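Local coordinates for OxyA protein (Actinoplanes teichomyceticus, PDB 5HH3) that is a heme-dependent cytochrome P450 that probably carries out a phenolic coupling, cyclising the peptide precursor during glycopeptide antibiotic biosynthesis, at residues T53-T58 / A306-T311; R64-S69 / V297-H302; R75-G80 / T288-A293; M105-F110 / H347-S352. All coordinates share one frame; numbering follows the deposited sequence.

Contact 1: residues T53-T58 / A306-T311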
# COMPACT_ATOMS: atom_id res chain seq x y z
N THR B 53 -6.59 -3.06 -14.92
CA THR B 53 -5.47 -2.23 -15.30
C THR B 53 -5.49 -0.94 -14.49
O THR B 53 -6.55 -0.32 -14.29
CB THR B 53 -5.53 -1.89 -16.79
OG1 THR B 53 -5.42 -3.09 -17.54
CG2 THR B 53 -4.45 -0.89 -17.20
N ALA B 54 -4.31 -0.55 -14.05
CA ALA B 54 -4.11 0.73 -13.42
C ALA B 54 -3.46 1.66 -14.44
O ALA B 54 -2.40 1.34 -15.02
CB ALA B 54 -3.25 0.58 -12.19
N TRP B 55 -4.15 2.76 -14.71
CA TRP B 55 -3.76 3.72 -15.71
C TRP B 55 -3.29 5.03 -15.07
O TRP B 55 -3.74 5.40 -13.96
CB TRP B 55 -4.96 4.09 -16.58
CG TRP B 55 -5.66 3.00 -17.31
CD1 TRP B 55 -6.74 2.29 -16.88
CD2 TRP B 55 -5.39 2.56 -18.65
NE1 TRP B 55 -7.13 1.40 -17.85
CE2 TRP B 55 -6.34 1.57 -18.97
CE3 TRP B 55 -4.43 2.91 -19.62
CZ2 TRP B 55 -6.38 0.92 -20.20
CZ3 TRP B 55 -4.49 2.25 -20.91
CH2 TRP B 55 -5.44 1.28 -21.15
N LEU B 56 -2.43 5.74 -15.79
CA LEU B 56 -2.00 7.08 -15.43
C LEU B 56 -2.43 8.02 -16.53
O LEU B 56 -2.05 7.81 -17.67
CB LEU B 56 -0.47 7.13 -15.31
CG LEU B 56 0.17 8.47 -14.94
CD1 LEU B 56 -0.09 8.79 -13.47
CD2 LEU B 56 1.67 8.42 -15.20
N ALA B 57 -3.22 9.04 -16.19
CA ALA B 57 -3.64 10.08 -17.14
C ALA B 57 -2.71 11.27 -16.97
O ALA B 57 -2.56 11.77 -15.86
CB ALA B 57 -5.08 10.53 -16.87
N THR B 58 -2.07 11.68 -18.07
CA THR B 58 -1.15 12.81 -18.09
C THR B 58 -1.61 13.98 -18.98
O THR B 58 -1.11 15.09 -18.79
CB THR B 58 0.27 12.37 -18.58
OG1 THR B 58 0.18 11.78 -19.88
CG2 THR B 58 0.91 11.36 -17.65
N ALA B 306 -14.57 -1.10 -16.86
CA ALA B 306 -15.09 -0.95 -15.50
C ALA B 306 -14.22 -1.81 -14.56
O ALA B 306 -13.93 -2.96 -14.88
CB ALA B 306 -16.56 -1.37 -15.44
N GLY B 307 -13.79 -1.23 -13.45
CA GLY B 307 -12.91 -1.90 -12.48
C GLY B 307 -11.45 -1.51 -12.62
O GLY B 307 -10.70 -1.61 -11.67
N ASP B 308 -11.05 -1.04 -13.80
CA ASP B 308 -9.76 -0.38 -13.96
C ASP B 308 -9.68 0.90 -13.10
O ASP B 308 -10.71 1.51 -12.72
CB ASP B 308 -9.51 0.02 -15.41
CG ASP B 308 -9.26 -1.15 -16.33
OD1 ASP B 308 -9.15 -2.32 -15.90
OD2 ASP B 308 -9.08 -0.85 -17.53
N THR B 309 -8.46 1.30 -12.77
CA THR B 309 -8.28 2.54 -12.04
C THR B 309 -7.52 3.54 -12.88
O THR B 309 -6.75 3.17 -13.75
CB THR B 309 -7.54 2.34 -10.69
OG1 THR B 309 -6.19 1.94 -10.94
CG2 THR B 309 -8.22 1.27 -9.88
N VAL B 310 -7.73 4.82 -12.57
CA VAL B 310 -7.00 5.90 -13.22
C VAL B 310 -6.49 6.90 -12.17
O VAL B 310 -7.27 7.41 -11.36
CB VAL B 310 -7.90 6.68 -14.19
CG1 VAL B 310 -7.13 7.85 -14.82
CG2 VAL B 310 -8.48 5.73 -15.26
N THR B 311 -5.19 7.18 -12.22
CA THR B 311 -4.56 8.19 -11.39
C THR B 311 -4.20 9.34 -12.30
O THR B 311 -3.61 9.11 -13.38
CB THR B 311 -3.29 7.60 -10.75
OG1 THR B 311 -3.65 6.44 -9.98
CG2 THR B 311 -2.57 8.63 -9.87
O HOH W 1 -4.42 4.04 -11.58

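Contact 2: residues R64-S69 / V297-H302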
# COMPACT_ATOMS: atom_id res chain seq x y z
N ARG B 64 -9.15 16.31 -17.25
CA ARG B 64 -10.43 16.99 -17.01
C ARG B 64 -11.64 16.08 -17.32
O ARG B 64 -12.64 16.10 -16.61
CB ARG B 64 -10.53 18.30 -17.80
CG ARG B 64 -9.57 19.35 -17.27
CD ARG B 64 -9.40 20.49 -18.27
NE ARG B 64 -10.67 21.13 -18.55
CZ ARG B 64 -11.11 22.30 -18.07
NH1 ARG B 64 -10.38 23.05 -17.22
NH2 ARG B 64 -12.31 22.74 -18.45
N GLN B 65 -11.51 15.27 -18.36
CA GLN B 65 -12.53 14.28 -18.66
C GLN B 65 -12.69 13.25 -17.54
O GLN B 65 -13.81 12.96 -17.11
CB GLN B 65 -12.19 13.57 -19.96
CG GLN B 65 -13.29 12.67 -20.45
CD GLN B 65 -12.99 12.05 -21.81
OE1 GLN B 65 -11.96 12.35 -22.46
NE2 GLN B 65 -13.88 11.18 -22.25
N VAL B 66 -11.58 12.69 -17.07
CA VAL B 66 -11.63 11.67 -16.04
C VAL B 66 -12.27 12.23 -14.76
O VAL B 66 -13.16 11.59 -14.17
CB VAL B 66 -10.24 11.12 -15.73
CG1 VAL B 66 -10.22 10.32 -14.43
CG2 VAL B 66 -9.77 10.24 -16.89
N LEU B 67 -11.82 13.41 -14.36
CA LEU B 67 -12.20 13.98 -13.07
C LEU B 67 -13.57 14.62 -13.06
O LEU B 67 -14.13 14.78 -11.97
CB LEU B 67 -11.15 15.01 -12.58
CG LEU B 67 -9.75 14.48 -12.24
CD1 LEU B 67 -8.82 15.64 -11.96
CD2 LEU B 67 -9.73 13.54 -11.05
N SER B 68 -14.12 14.99 -14.22
CA SER B 68 -15.48 15.52 -14.29
C SER B 68 -16.52 14.44 -14.61
O SER B 68 -17.71 14.73 -14.60
CB SER B 68 -15.60 16.66 -15.31
OG SER B 68 -15.34 16.14 -16.60
N SER B 69 -16.07 13.21 -14.88
CA SER B 69 -16.96 12.12 -15.30
C SER B 69 -17.72 11.52 -14.10
O SER B 69 -17.14 11.32 -13.04
CB SER B 69 -16.13 11.02 -15.96
OG SER B 69 -16.85 9.82 -16.02
N VAL B 297 -15.06 3.30 -20.42
CA VAL B 297 -14.95 4.62 -21.02
C VAL B 297 -13.76 4.66 -21.98
O VAL B 297 -12.66 4.19 -21.66
CB VAL B 297 -14.89 5.72 -19.93
CG1 VAL B 297 -13.76 5.47 -18.97
CG2 VAL B 297 -14.77 7.12 -20.53
N ARG B 298 -14.00 5.23 -23.16
CA ARG B 298 -12.97 5.49 -24.15
C ARG B 298 -12.31 6.82 -23.84
O ARG B 298 -12.98 7.83 -23.77
CB ARG B 298 -13.56 5.56 -25.55
CG ARG B 298 -14.05 4.22 -26.01
CD ARG B 298 -14.16 4.14 -27.53
NE ARG B 298 -14.16 2.73 -27.88
CZ ARG B 298 -13.07 1.97 -27.96
NH1 ARG B 298 -11.85 2.47 -27.76
NH2 ARG B 298 -13.22 0.69 -28.25
N ILE B 299 -11.00 6.80 -23.63
CA ILE B 299 -10.22 8.01 -23.36
C ILE B 299 -8.87 7.86 -24.04
O ILE B 299 -8.24 6.81 -23.95
CB ILE B 299 -9.99 8.26 -21.87
CG1 ILE B 299 -11.33 8.55 -21.21
CG2 ILE B 299 -9.02 9.43 -21.66
CD1 ILE B 299 -11.27 8.93 -19.76
N GLY B 300 -8.43 8.94 -24.67
CA GLY B 300 -7.35 8.88 -25.63
C GLY B 300 -7.78 7.88 -26.69
O GLY B 300 -8.93 7.89 -27.17
N ASP B 301 -6.87 6.97 -26.98
CA ASP B 301 -7.08 5.92 -27.94
C ASP B 301 -7.04 4.58 -27.15
O ASP B 301 -6.38 3.63 -27.57
CB ASP B 301 -5.95 6.03 -28.96
CG ASP B 301 -6.04 4.99 -30.05
OD1 ASP B 301 -7.17 4.68 -30.49
OD2 ASP B 301 -4.96 4.48 -30.44
N HIS B 302 -7.73 4.55 -26.00
CA HIS B 302 -7.74 3.42 -25.10
C HIS B 302 -9.12 3.15 -24.56
O HIS B 302 -9.93 4.07 -24.44
CB HIS B 302 -6.80 3.68 -23.90
CG HIS B 302 -5.36 3.46 -24.21
ND1 HIS B 302 -4.85 2.22 -24.54
CD2 HIS B 302 -4.31 4.32 -24.25
CE1 HIS B 302 -3.55 2.33 -24.76
NE2 HIS B 302 -3.20 3.59 -24.59

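Contact 3: residues R75-G80 / T288-A293. With HEM (protoporphyrin IX containing Fe), chain G.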
# COMPACT_ATOMS: atom_id res chain seq x y z
N ARG B 75 -14.47 6.24 -3.69
CA ARG B 75 -14.81 5.34 -2.58
C ARG B 75 -14.45 3.88 -2.81
O ARG B 75 -13.99 3.20 -1.88
CB ARG B 75 -16.30 5.43 -2.35
CG ARG B 75 -16.88 4.58 -1.23
CD ARG B 75 -18.38 4.81 -1.19
NE ARG B 75 -19.03 4.47 -2.47
CZ ARG B 75 -19.47 3.26 -2.83
NH1 ARG B 75 -19.35 2.20 -2.03
NH2 ARG B 75 -20.04 3.10 -4.03
N LEU B 76 -14.68 3.39 -4.03
CA LEU B 76 -14.48 1.98 -4.33
C LEU B 76 -13.02 1.51 -4.34
O LEU B 76 -12.76 0.29 -4.26
CB LEU B 76 -15.16 1.61 -5.66
CG LEU B 76 -16.68 1.51 -5.70
CD1 LEU B 76 -17.07 1.25 -7.15
CD2 LEU B 76 -17.26 0.43 -4.79
N LEU B 77 -12.06 2.43 -4.47
CA LEU B 77 -10.65 2.03 -4.47
C LEU B 77 -10.22 1.69 -3.06
O LEU B 77 -9.87 0.55 -2.75
CB LEU B 77 -9.73 3.11 -5.03
CG LEU B 77 -8.28 2.61 -5.16
CD1 LEU B 77 -7.81 2.83 -6.58
CD2 LEU B 77 -7.33 3.25 -4.14
N TYR B 78 -10.32 2.68 -2.19
CA TYR B 78 -9.82 2.55 -0.82
C TYR B 78 -10.60 1.51 -0.01
O TYR B 78 -10.06 0.96 0.95
CB TYR B 78 -9.78 3.91 -0.13
CG TYR B 78 -8.65 4.79 -0.65
CD1 TYR B 78 -7.31 4.52 -0.33
CD2 TYR B 78 -8.92 5.90 -1.47
CE1 TYR B 78 -6.27 5.33 -0.80
CE2 TYR B 78 -7.90 6.72 -1.94
CZ TYR B 78 -6.58 6.44 -1.61
OH TYR B 78 -5.59 7.26 -2.09
N GLY B 79 -11.85 1.23 -0.41
CA GLY B 79 -12.64 0.15 0.20
C GLY B 79 -12.15 -1.27 -0.09
O GLY B 79 -12.47 -2.19 0.65
N GLY B 80 -11.36 -1.45 -1.16
CA GLY B 80 -10.70 -2.73 -1.47
C GLY B 80 -9.26 -2.87 -0.99
O GLY B 80 -8.57 -3.83 -1.37
N THR B 288 -3.84 13.12 -8.15
CA THR B 288 -5.11 12.95 -7.46
C THR B 288 -5.14 11.56 -6.86
O THR B 288 -4.33 10.70 -7.24
CB THR B 288 -6.30 13.05 -8.45
OG1 THR B 288 -6.06 12.20 -9.57
CG2 THR B 288 -6.51 14.45 -8.93
N HIS B 289 -6.08 11.32 -5.95
CA HIS B 289 -6.34 9.98 -5.48
C HIS B 289 -6.83 9.13 -6.67
O HIS B 289 -7.62 9.63 -7.49
CB HIS B 289 -7.43 9.96 -4.40
CG HIS B 289 -7.04 10.67 -3.14
ND1 HIS B 289 -6.30 10.06 -2.14
CD2 HIS B 289 -7.27 11.94 -2.73
CE1 HIS B 289 -6.10 10.92 -1.16
NE2 HIS B 289 -6.69 12.07 -1.49
N PRO B 290 -6.39 7.86 -6.77
CA PRO B 290 -6.90 7.04 -7.84
C PRO B 290 -8.41 6.79 -7.78
O PRO B 290 -8.97 6.61 -6.69
CB PRO B 290 -6.14 5.72 -7.71
CG PRO B 290 -5.23 5.86 -6.54
CD PRO B 290 -5.55 7.12 -5.82
N ARG B 291 -9.03 6.84 -8.96
CA ARG B 291 -10.44 6.63 -9.14
C ARG B 291 -10.66 5.24 -9.78
O ARG B 291 -9.87 4.84 -10.62
CB ARG B 291 -11.01 7.67 -10.12
CG ARG B 291 -10.76 9.16 -9.85
CD ARG B 291 -11.45 9.61 -8.62
NE ARG B 291 -11.65 11.07 -8.51
CZ ARG B 291 -10.91 11.92 -7.80
NH1 ARG B 291 -9.79 11.51 -7.21
NH2 ARG B 291 -11.26 13.21 -7.72
N VAL B 292 -11.74 4.54 -9.40
CA VAL B 292 -12.12 3.28 -10.05
C VAL B 292 -13.18 3.57 -11.10
O VAL B 292 -14.13 4.27 -10.80
CB VAL B 292 -12.71 2.25 -9.06
CG1 VAL B 292 -12.95 0.91 -9.76
CG2 VAL B 292 -11.79 2.05 -7.88
N ALA B 293 -13.01 3.02 -12.30
CA ALA B 293 -14.06 3.07 -13.34
C ALA B 293 -15.26 2.20 -12.96
O ALA B 293 -15.10 1.01 -12.67
CB ALA B 293 -13.51 2.66 -14.70
CHA HEM G . -9.06 18.24 -2.36
CHB HEM G . -9.09 20.96 1.65
CHC HEM G . -4.94 23.07 0.22
CHD HEM G . -4.99 20.40 -3.80
C1A HEM G . -9.39 18.78 -1.14
C2A HEM G . -10.48 18.33 -0.34
C3A HEM G . -10.50 19.10 0.78
C4A HEM G . -9.42 20.03 0.69
CMA HEM G . -11.46 18.98 1.94
CAA HEM G . -11.44 17.21 -0.69
CBA HEM G . -12.60 17.79 -1.49
CGA HEM G . -13.63 16.76 -1.94
O1A HEM G . -13.36 15.54 -2.06
O2A HEM G . -14.79 17.15 -2.23
C1B HEM G . -7.94 21.79 1.63
C2B HEM G . -7.59 22.71 2.67
C3B HEM G . -6.41 23.32 2.28
C4B HEM G . -6.08 22.72 0.96
CMB HEM G . -8.35 22.98 3.95
CAB HEM G . -5.60 24.38 2.92
CBB HEM G . -5.91 25.10 4.00
C1C HEM G . -4.56 22.54 -1.00
C2C HEM G . -3.40 22.90 -1.73
C3C HEM G . -3.41 22.12 -2.89
C4C HEM G . -4.59 21.30 -2.84
CMC HEM G . -2.36 23.92 -1.30
CAC HEM G . -2.45 22.09 -4.03
CBC HEM G . -1.38 22.87 -4.19
C1D HEM G . -6.12 19.60 -3.68
C2D HEM G . -6.45 18.62 -4.73
C3D HEM G . -7.58 18.01 -4.33
C4D HEM G . -7.93 18.64 -3.04
CMD HEM G . -5.71 18.28 -6.00
CAD HEM G . -8.31 16.91 -5.10
CBD HEM G . -7.77 15.49 -4.85
CGD HEM G . -8.55 14.46 -5.67
O1D HEM G . -8.32 13.24 -5.59
O2D HEM G . -9.45 14.76 -6.46
NA HEM G . -8.76 19.83 -0.51
NB HEM G . -7.04 21.85 0.65
NC HEM G . -5.28 21.61 -1.70
ND HEM G . -7.05 19.61 -2.70
FE HEM G . -7.06 20.69 -1.10
O HOH W 2 -6.13 19.11 -0.06

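Contact 4: residues M105-F110 / H347-S352. With HEM (protoporphyrin IX containing Fe), chain G.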
# COMPACT_ATOMS: atom_id res chain seq x y z
N MET B 105 -22.68 21.45 3.19
CA MET B 105 -22.80 21.99 4.55
C MET B 105 -21.54 22.72 5.00
O MET B 105 -21.60 23.66 5.80
CB MET B 105 -23.17 20.89 5.55
CG MET B 105 -24.50 20.28 5.23
SD MET B 105 -25.19 19.28 6.55
CE MET B 105 -24.14 17.84 6.43
N VAL B 106 -20.39 22.28 4.50
CA VAL B 106 -19.12 22.89 4.86
C VAL B 106 -18.66 23.96 3.87
O VAL B 106 -17.88 24.83 4.25
CB VAL B 106 -18.00 21.86 5.17
CG1 VAL B 106 -18.41 21.00 6.37
CG2 VAL B 106 -17.67 20.99 3.99
N ALA B 107 -19.18 23.94 2.63
CA ALA B 107 -18.76 24.92 1.62
C ALA B 107 -18.92 26.41 2.02
O ALA B 107 -18.07 27.20 1.68
CB ALA B 107 -19.44 24.65 0.26
N PRO B 108 -19.98 26.79 2.76
CA PRO B 108 -20.13 28.17 3.21
C PRO B 108 -18.94 28.76 3.99
O PRO B 108 -18.67 29.97 3.89
CB PRO B 108 -21.36 28.10 4.11
CG PRO B 108 -22.18 27.03 3.46
CD PRO B 108 -21.18 25.99 3.09
N ALA B 109 -18.23 27.93 4.76
CA ALA B 109 -17.06 28.38 5.50
C ALA B 109 -15.89 28.79 4.59
O ALA B 109 -15.01 29.53 5.02
CB ALA B 109 -16.59 27.30 6.47
N PHE B 110 -15.88 28.30 3.35
CA PHE B 110 -14.77 28.59 2.41
C PHE B 110 -15.18 29.56 1.30
O PHE B 110 -14.46 29.71 0.31
CB PHE B 110 -14.23 27.27 1.84
CG PHE B 110 -13.72 26.31 2.89
CD1 PHE B 110 -14.59 25.45 3.55
CD2 PHE B 110 -12.37 26.30 3.24
CE1 PHE B 110 -14.12 24.57 4.53
CE2 PHE B 110 -11.89 25.41 4.21
CZ PHE B 110 -12.77 24.54 4.85
N HIS B 347 -12.86 18.89 -6.48
CA HIS B 347 -11.92 19.98 -6.58
C HIS B 347 -11.71 20.61 -5.21
O HIS B 347 -12.64 20.69 -4.40
CB HIS B 347 -12.36 21.01 -7.64
CG HIS B 347 -13.47 21.92 -7.21
ND1 HIS B 347 -13.24 23.13 -6.59
CD2 HIS B 347 -14.82 21.81 -7.32
CE1 HIS B 347 -14.39 23.73 -6.33
NE2 HIS B 347 -15.36 22.95 -6.76
N CYS B 348 -10.47 21.03 -4.94
CA CYS B 348 -10.08 21.46 -3.61
C CYS B 348 -11.13 22.33 -2.91
O CYS B 348 -11.43 23.42 -3.37
CB CYS B 348 -8.75 22.22 -3.64
SG CYS B 348 -8.09 22.45 -1.97
N LEU B 349 -11.67 21.86 -1.79
CA LEU B 349 -12.54 22.69 -0.95
C LEU B 349 -11.81 23.91 -0.36
O LEU B 349 -12.40 24.97 -0.19
CB LEU B 349 -13.14 21.85 0.18
CG LEU B 349 -14.14 22.54 1.13
CD1 LEU B 349 -15.34 23.06 0.37
CD2 LEU B 349 -14.55 21.59 2.23
N GLY B 350 -10.52 23.75 -0.05
CA GLY B 350 -9.76 24.80 0.60
C GLY B 350 -8.99 25.72 -0.32
O GLY B 350 -8.11 26.45 0.16
N ARG B 351 -9.31 25.73 -1.62
CA ARG B 351 -8.51 26.47 -2.60
C ARG B 351 -8.43 27.94 -2.22
O ARG B 351 -7.34 28.52 -2.20
CB ARG B 351 -9.06 26.33 -4.03
CG ARG B 351 -8.40 27.25 -5.06
CD ARG B 351 -8.79 26.90 -6.49
NE ARG B 351 -8.02 27.68 -7.45
CZ ARG B 351 -7.92 27.44 -8.75
NH1 ARG B 351 -8.53 26.41 -9.32
NH2 ARG B 351 -7.18 28.24 -9.50
N SER B 352 -9.57 28.53 -1.88
CA SER B 352 -9.63 29.96 -1.64
C SER B 352 -8.86 30.37 -0.36
O SER B 352 -8.26 31.44 -0.32
CB SER B 352 -11.09 30.45 -1.64
OG SER B 352 -11.73 30.09 -0.42
CHA HEM G . -9.06 18.24 -2.36
CHB HEM G . -9.09 20.96 1.65
CHC HEM G . -4.94 23.07 0.22
CHD HEM G . -4.99 20.40 -3.80
C1A HEM G . -9.39 18.78 -1.14
C2A HEM G . -10.48 18.33 -0.34
C3A HEM G . -10.50 19.10 0.78
C4A HEM G . -9.42 20.03 0.69
CMA HEM G . -11.46 18.98 1.94
CAA HEM G . -11.44 17.21 -0.69
CBA HEM G . -12.60 17.79 -1.49
CGA HEM G . -13.63 16.76 -1.94
O1A HEM G . -13.36 15.54 -2.06
O2A HEM G . -14.79 17.15 -2.23
C1B HEM G . -7.94 21.79 1.63
C2B HEM G . -7.59 22.71 2.67
C3B HEM G . -6.41 23.32 2.28
C4B HEM G . -6.08 22.72 0.96
CMB HEM G . -8.35 22.98 3.95
CAB HEM G . -5.60 24.38 2.92
CBB HEM G . -5.91 25.10 4.00
C1C HEM G . -4.56 22.54 -1.00
C2C HEM G . -3.40 22.90 -1.73
C3C HEM G . -3.41 22.12 -2.89
C4C HEM G . -4.59 21.30 -2.84
CMC HEM G . -2.36 23.92 -1.30
CAC HEM G . -2.45 22.09 -4.03
CBC HEM G . -1.38 22.87 -4.19
C1D HEM G . -6.12 19.60 -3.68
C2D HEM G . -6.45 18.62 -4.73
C3D HEM G . -7.58 18.01 -4.33
C4D HEM G . -7.93 18.64 -3.04
CMD HEM G . -5.71 18.28 -6.00
CAD HEM G . -8.31 16.91 -5.10
CBD HEM G . -7.77 15.49 -4.85
CGD HEM G . -8.55 14.46 -5.67
O1D HEM G . -8.32 13.24 -5.59
O2D HEM G . -9.45 14.76 -6.46
NA HEM G . -8.76 19.83 -0.51
NB HEM G . -7.04 21.85 0.65
NC HEM G . -5.28 21.61 -1.70
ND HEM G . -7.05 19.61 -2.70
FE HEM G . -7.06 20.69 -1.10
O HOH W 2 -6.13 19.11 -0.06

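Contact 1: residues T53-T58 / A306-T311
Asp-308 grips the start of strand 53-57 with both carboxylate oxygens. OD1 accepts a hydrogen bond from the backbone N of Thr-53 at 2.8 Å, and OD2 accepts one from the indole NE1 of Trp-55 at 3.0 Å. Both donors come from above the carboxylate plane. For the indole, however, the acceptor lies close to the ring plane, and the N-H points almost straight at it (169°). OD2 is also hydrogen-bonded to the backbone N of Lys-305, which leaves this oxygen with two donors. Next to the carboxylate runs a parallel ladder: Thr-309 N to Thr-53 O, Trp-55 N to Thr-309 O, Thr-311 N to Trp-55 O and Ala-57 N to Thr-311 O, all between 2.8 and 2.9 Å. A water donates to Trp-55 O at 2.8 Å and also bonds the hydroxyls OG1 of Thr-309 and Thr-311, linking two side chains of one sheet face to the backbone. On the Trp-55 side, CG1 of Val-310 touches CB of Ala-57 at 3.9 Å, while its CG2 lies near CB of Trp-55. CG2 of Thr-53 rests over one face of the indole, toward the rim. Strand 53-57 is held on its other edge by antiparallel strand 40-45; Phe-8 of helix 8-19 packs on Ala-54 and Thr-309, and Leu-31 and Leu-34 of helix 29-37 pack on Leu-56 in this mixed P450 sheet.

Contact 2: residues R64-S69 / V297-H302
Gln-65 and Val-66, on the last turns of helix 60-68, face Ile-299 at the end of the short strand 297-299. The axes of helix 64-68 and strand 297-299 run nearly antiparallel, at 155°, but stay 10.4 Å apart, and the closest pair of CA atoms, those of Gln-65 and Ile-299, is separated by 8.2 Å. Side chains therefore bridge the gap. The strand turns back on itself through Gly-300, whose positive phi favours glycine, and Ile-299 N bonds to His-302 O at 3.0 Å to close the hairpin.

Ile-299 points its CB toward the helix. With CG1 anti to the carbonyl carbon (chi1 -66°) and chi2 extended, its CD1 meets CG2 of Val-66 at 3.5 Å, a tight carbon pair in which the two side chains cross at about a right angle. Gln-65 comes from the neighbouring position in the helix. Its extended chain reaches Ile-299 tip to tip, bringing NE2 to 3.8 Å from CG1 of Ile-299 and laying the amide carbon CD against the same branch. CG1 of Val-66 packs on CG1 of Val-310 in strand 309-312, and the valine also touches Cys-312, while Ile-299 also leans on Ile-304 of the partner strand in the hairpin.

The joint between helix and hairpin thus rests on van der Waals contact: the two aliphatic side chains meet in its buried part, and the exposed glutamine adds the end of its chain. NE2 of Gln-65 stays 3.8 Å from Arg-298 O, too far for a normal hydrogen bond, so the amide contributes contact surface and the joint has little directional character.

Contact 3: residues R75-G80 / T288-A293
Tyr-78 and His-289 each hold the ring carbon CG anti to the carbonyl carbon (chi1 -73° and -65°), and the rings reach each other beyond it. The phenol OH lies in the imidazole plane, 2.9 Å from ND1 of His-289, in a nearly straight hydrogen bond whose donor may be either group. The two side chains cross at about a right angle. Leu-77 has CG anti to its backbone N (chi1 -174°), and its CD1 presses on CB of Pro-290 at 3.5 Å, while its CD2 sits over the centre of one face of the Tyr-78 ring. Farther along, CG2 of Val-292 fits against the backbone of Leu-77, 3.4 Å from its N. Segment 288-293 leads into strand 291-293 of the P450 sheet and carries two residues, His-289 and Arg-291, that bind a heme propionate. His-289 N donates to propionate oxygen O1D of the heme at 3.0 Å. The Arg-291 guanidinium addresses the same carboxylate edge-on with two amino groups, NH1 to O1D at 2.8 Å and NH2 to O2D at 2.7 Å, an arrangement expected to offset the propionate charge. NH1 also bonds His-289 O, which ties the guanidinium to the backbone two residues earlier. Beyond the contact, strand 72-73 pairs with strand 291-293, and Thr-186 of the second subunit packs on Leu-76 and Val-292, while Asn-190 of that subunit bonds Leu-76 O.

Contact 4: residues M105-F110 / H347-S352
Leu-349 and Phe-110 form the apolar centre of this contact. CG of the leucine, anti to its backbone N (chi1 -177°), lies over one face of the phenyl ring, 4.1 Å from the centroid and 22° off the normal, a CH-pi contact displaced toward the rim; the two side chains cross at about a right angle. The methyl groups of Leu-349 spread to three neighbours: CD2 reaches CG2 of Val-106 at 3.6 Å and also lies beside CE1 of Phe-110, while CD1 approaches CA of Ala-107 at 4.1 Å. Farther along the same ring, CA of Gly-350 comes to 4.0 Å from CD2 of Phe-110.

Among the polar contacts, the hydroxyl OG of Ser-352 lies 2.9 Å from the carbonyl O of Phe-110, though another acceptor is within reach of its proton. Outside the pair of segments, Arg-103 NH1 bonds the backbone O of His-347.

The heme supplies the third kind of interaction. Cys-348 SG binds the iron at 2.2 Å, and a water occupies the other axial position at 2.1 Å. CB of Leu-349 touches heme methyl CMA at 3.8 Å. Gly-350 lies so close to the macrocycle that a CB there would collide with C2B, and it takes the N-cap position of helix 351-368.

An axial cysteine, a close-fitting glycine and the start of a long helix behind them are characteristic of the P450 heme-binding loop, here backed by the end of helix 98-106 and the residues that follow it.

In the fold
Contacts 1, 2 and 3 gather on one side of the molecule. Contact 1 lies about 10 Å, centre to centre, from both contact 2 and contact 3. It meets contact 2 through Trp-55 and His-302; it meets contact 3 through the sheet, where strands 309-312 and 291-293 are neighbours. Leu-67 of contact 2 packs on Arg-291 and Thr-288 of contact 3. Contact 4 touches none of them: its nearest atoms are about 14 Å from contact 1, about 7 Å from contact 2 and about 6 Å from contact 3. The heme joins contacts 3 and 4, receiving propionate bonds from 288-293 and the axial cysteine from 347-352.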